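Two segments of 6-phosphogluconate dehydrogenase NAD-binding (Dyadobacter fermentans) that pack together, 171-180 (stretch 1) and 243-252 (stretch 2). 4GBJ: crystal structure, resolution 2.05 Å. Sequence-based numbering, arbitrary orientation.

Stretch 1, residues 171-180: NVIKLAGNFM
Stretch 2 (243-252) KDINLTLQTA

A leucine knob set into a four-residue hole is a recurring solution to helix packing, and two segments of this dehydrogenase give a compact example. Both are helical throughout and belong to longer helices; phi and psi stay near -64° and -41°, and backbone N to O hydrogen bonds run from each residue to the one four earlier. The axes approach to 9.5 Å, with 124° between their N-to-C directions, so the chains run obliquely against each other and the contact is short. The register is set by three CA pairs: the CA atoms of Leu175 and Thr248 lie 5.7 Å apart, those of Phe179 and Ile245 6.6 Å, and those of Val172 and Thr251 7.7 Å. The two sides together bury 372 Å².

Along the first helix, Asn171 (chi1 m) stands clear of the partner, and contact begins at Val172. Its CA-to-CB bond points sideways, and with chi1 t its CG2 lies 4.4 Å from CG2 of Thr251, a loose apolar touch at the widest of the three register pairs. Ile173 (m, m) and Lys174 (t, p, t, t) remain out of reach.

Leu175 is the centre of the arrangement. It points toward the second helix in the m, t rotamer and sits among Asp244, Leu247, Thr248 and Thr251, and more of its surface (97 Å²) is covered by the other helix than that of any other residue in the two stretches. Its CB is 3.4 Å from OG1 of Thr248, its CD1 is 3.5 Å from OG1 of Thr251, and its CD2 is 3.9 Å from CB of Leu247 (m, t). Both hydroxyls beside this hydrocarbon knob have hydrogen-bonding partners of their own. Thr251 (chi1 m) donates from OG1 to its own helix, reaching O of Leu247 at 2.8 Å. Thr248 (chi1 m) has its OG1 2.6 Å from water 1, and the same water donates to O of Leu175 at 3.0 Å. A single water thus bridges the helices through hydrogen bonds, linking a carbonyl on one to a hydroxyl on the other.

Ala176 points away, and Gly177 has no side chain to offer. About one turn beyond Leu175, Asn178 again points toward the partner, with chi1 -81° and chi2 1°, bringing ND2 to 3.0 Å from OD2 of Asp244. Asp244 (chi1 -84°, chi2 -4°) also points across, while its OD1 forms a salt bridge of 3.2 Å with NZ of Lys243 (t, t, p, p), so the carboxylate faces polar groups from both helices.

Phe179 closes the contact. Its CA-to-CB bond is sideways, with chi1 155° and chi2 76°; CB lies 4.2 Å from CG2 of Thr248, and CD1 of the ring meets CD1 of Ile245 at 4.1 Å. Ile245 (t, p) also starts sideways, but its end comes nearer, placing that methyl at the ring edge, near its plane. Selenomethionine Met180 (m, t, p) lies beyond the partner's reach.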

# COMPACT_ATOMS: atom_id res chain seq x y z
N ASN B 171 15.85 -2.16 -13.32
CA ASN B 171 14.88 -1.21 -13.90
C ASN B 171 13.47 -1.73 -13.78
O ASN B 171 12.56 -0.94 -13.54
CB ASN B 171 15.19 -0.95 -15.35
CG ASN B 171 16.46 -0.20 -15.55
OD1 ASN B 171 17.37 -0.67 -16.21
ND2 ASN B 171 16.58 0.98 -14.96
N VAL B 172 13.28 -3.05 -13.87
CA VAL B 172 11.94 -3.66 -13.69
C VAL B 172 11.50 -3.44 -12.25
O VAL B 172 10.34 -3.09 -12.00
CB VAL B 172 11.89 -5.18 -14.04
CG1 VAL B 172 10.56 -5.78 -13.70
CG2 VAL B 172 12.23 -5.44 -15.49
N ILE B 173 12.43 -3.58 -11.30
CA ILE B 173 12.08 -3.43 -9.87
C ILE B 173 11.66 -1.98 -9.61
O ILE B 173 10.72 -1.76 -8.88
CB ILE B 173 13.20 -3.88 -8.89
CG1 ILE B 173 13.72 -5.30 -9.18
CG2 ILE B 173 12.76 -3.77 -7.41
CD1 ILE B 173 12.62 -6.37 -9.17
N LYS B 174 12.37 -1.01 -10.18
CA LYS B 174 12.09 0.41 -9.99
C LYS B 174 10.69 0.77 -10.51
O LYS B 174 9.92 1.41 -9.79
CB LYS B 174 13.16 1.24 -10.69
CG LYS B 174 12.94 2.74 -10.64
CD LYS B 174 12.78 3.30 -9.24
CE LYS B 174 12.75 4.80 -9.30
NZ LYS B 174 12.50 5.42 -7.99
N LEU B 175 10.36 0.31 -11.72
CA LEU B 175 9.04 0.52 -12.32
C LEU B 175 7.97 -0.11 -11.46
O LEU B 175 6.96 0.53 -11.20
CB LEU B 175 8.97 -0.05 -13.76
CG LEU B 175 9.86 0.65 -14.81
CD1 LEU B 175 9.72 -0.01 -16.15
CD2 LEU B 175 9.60 2.13 -14.84
N ALA B 176 8.21 -1.33 -10.94
CA ALA B 176 7.27 -2.01 -10.07
C ALA B 176 7.04 -1.23 -8.77
O ALA B 176 5.90 -1.14 -8.30
CB ALA B 176 7.76 -3.42 -9.75
N GLY B 177 8.13 -0.68 -8.20
CA GLY B 177 8.06 0.12 -6.99
C GLY B 177 7.22 1.36 -7.19
O GLY B 177 6.31 1.60 -6.38
N ASN B 178 7.47 2.10 -8.29
CA ASN B 178 6.72 3.32 -8.66
C ASN B 178 5.26 3.00 -9.00
O ASN B 178 4.39 3.79 -8.67
CB ASN B 178 7.38 4.06 -9.83
CG ASN B 178 8.55 4.94 -9.45
OD1 ASN B 178 8.96 5.04 -8.29
ND2 ASN B 178 9.11 5.60 -10.45
N PHE B 179 5.01 1.86 -9.59
CA PHE B 179 3.65 1.37 -9.87
C PHE B 179 2.91 1.15 -8.56
O PHE B 179 1.77 1.57 -8.45
CB PHE B 179 3.68 0.08 -10.72
CG PHE B 179 2.49 -0.82 -10.58
CD1 PHE B 179 1.28 -0.50 -11.19
CD2 PHE B 179 2.57 -1.99 -9.84
CE1 PHE B 179 0.21 -1.36 -11.09
CE2 PHE B 179 1.47 -2.82 -9.70
CZ PHE B 179 0.30 -2.52 -10.33
N MSE B 180 3.57 0.56 -7.56
CA MSE B 180 2.91 0.30 -6.27
C MSE B 180 2.68 1.60 -5.52
O MSE B 180 1.66 1.73 -4.86
CB MSE B 180 3.69 -0.66 -5.41
CG MSE B 180 3.56 -2.06 -5.92
SE MSE B 180 4.51 -3.46 -4.95
CE MSE B 180 3.69 -3.32 -3.21
N LYS B 243 4.49 9.38 -17.84
CA LYS B 243 5.69 8.82 -18.49
C LYS B 243 6.09 7.50 -17.80
O LYS B 243 6.27 6.48 -18.47
CB LYS B 243 6.86 9.81 -18.40
CG LYS B 243 8.17 9.32 -19.08
CD LYS B 243 9.37 10.27 -18.85
CE LYS B 243 9.99 10.23 -17.46
NZ LYS B 243 10.58 8.88 -17.11
N ASP B 244 6.08 7.49 -16.45
CA ASP B 244 6.49 6.32 -15.68
C ASP B 244 5.49 5.17 -15.78
O ASP B 244 5.92 4.03 -16.00
CB ASP B 244 6.77 6.65 -14.20
CG ASP B 244 8.19 7.18 -13.91
OD1 ASP B 244 9.04 7.22 -14.88
OD2 ASP B 244 8.49 7.49 -12.72
N ILE B 245 4.19 5.42 -15.66
CA ILE B 245 3.23 4.32 -15.78
C ILE B 245 3.24 3.74 -17.21
O ILE B 245 3.03 2.55 -17.36
CB ILE B 245 1.82 4.72 -15.31
CG1 ILE B 245 0.99 3.52 -14.98
CG2 ILE B 245 1.08 5.60 -16.32
CD1 ILE B 245 1.48 2.72 -13.72
N ASN B 246 3.45 4.54 -18.23
CA ASN B 246 3.57 4.06 -19.60
C ASN B 246 4.79 3.19 -19.80
O ASN B 246 4.68 2.21 -20.56
CB ASN B 246 3.57 5.18 -20.61
CG ASN B 246 2.18 5.76 -20.87
OD1 ASN B 246 1.16 5.11 -20.68
ND2 ASN B 246 2.09 7.00 -21.29
N LEU B 247 5.93 3.47 -19.09
CA LEU B 247 7.11 2.58 -19.16
C LEU B 247 6.73 1.21 -18.57
O LEU B 247 7.10 0.19 -19.10
CB LEU B 247 8.30 3.16 -18.37
CG LEU B 247 8.99 4.45 -18.87
CD1 LEU B 247 10.12 4.80 -18.00
CD2 LEU B 247 9.51 4.29 -20.30
N THR B 248 5.99 1.21 -17.45
CA THR B 248 5.53 -0.01 -16.81
C THR B 248 4.61 -0.81 -17.74
O THR B 248 4.76 -2.03 -17.87
CB THR B 248 4.85 0.35 -15.51
OG1 THR B 248 5.83 1.00 -14.69
CG2 THR B 248 4.20 -0.85 -14.81
N LEU B 249 3.63 -0.14 -18.33
CA LEU B 249 2.71 -0.82 -19.24
C LEU B 249 3.43 -1.40 -20.44
O LEU B 249 3.11 -2.52 -20.84
CB LEU B 249 1.60 0.12 -19.68
CG LEU B 249 0.59 0.46 -18.59
CD1 LEU B 249 -0.18 1.76 -18.93
CD2 LEU B 249 -0.38 -0.72 -18.37
N GLN B 250 4.42 -0.68 -21.00
CA GLN B 250 5.19 -1.22 -22.12
C GLN B 250 5.97 -2.43 -21.69
O GLN B 250 6.06 -3.41 -22.43
CB GLN B 250 6.14 -0.18 -22.70
CG GLN B 250 6.84 -0.61 -24.01
CD GLN B 250 5.82 -0.84 -25.13
OE1 GLN B 250 5.03 0.06 -25.43
NE2 GLN B 250 5.78 -2.05 -25.78
N THR B 251 6.65 -2.32 -20.54
CA THR B 251 7.47 -3.39 -20.00
C THR B 251 6.62 -4.64 -19.76
O THR B 251 7.02 -5.75 -20.13
CB THR B 251 8.17 -2.89 -18.71
OG1 THR B 251 9.05 -1.85 -19.09
CG2 THR B 251 8.93 -3.98 -18.00
N ALA B 252 5.45 -4.47 -19.15
CA ALA B 252 4.59 -5.62 -18.85
C ALA B 252 4.04 -6.22 -20.17
O ALA B 252 4.07 -7.44 -20.35
CB ALA B 252 3.45 -5.20 -17.89
O HOH W 1 5.57 2.69 -12.71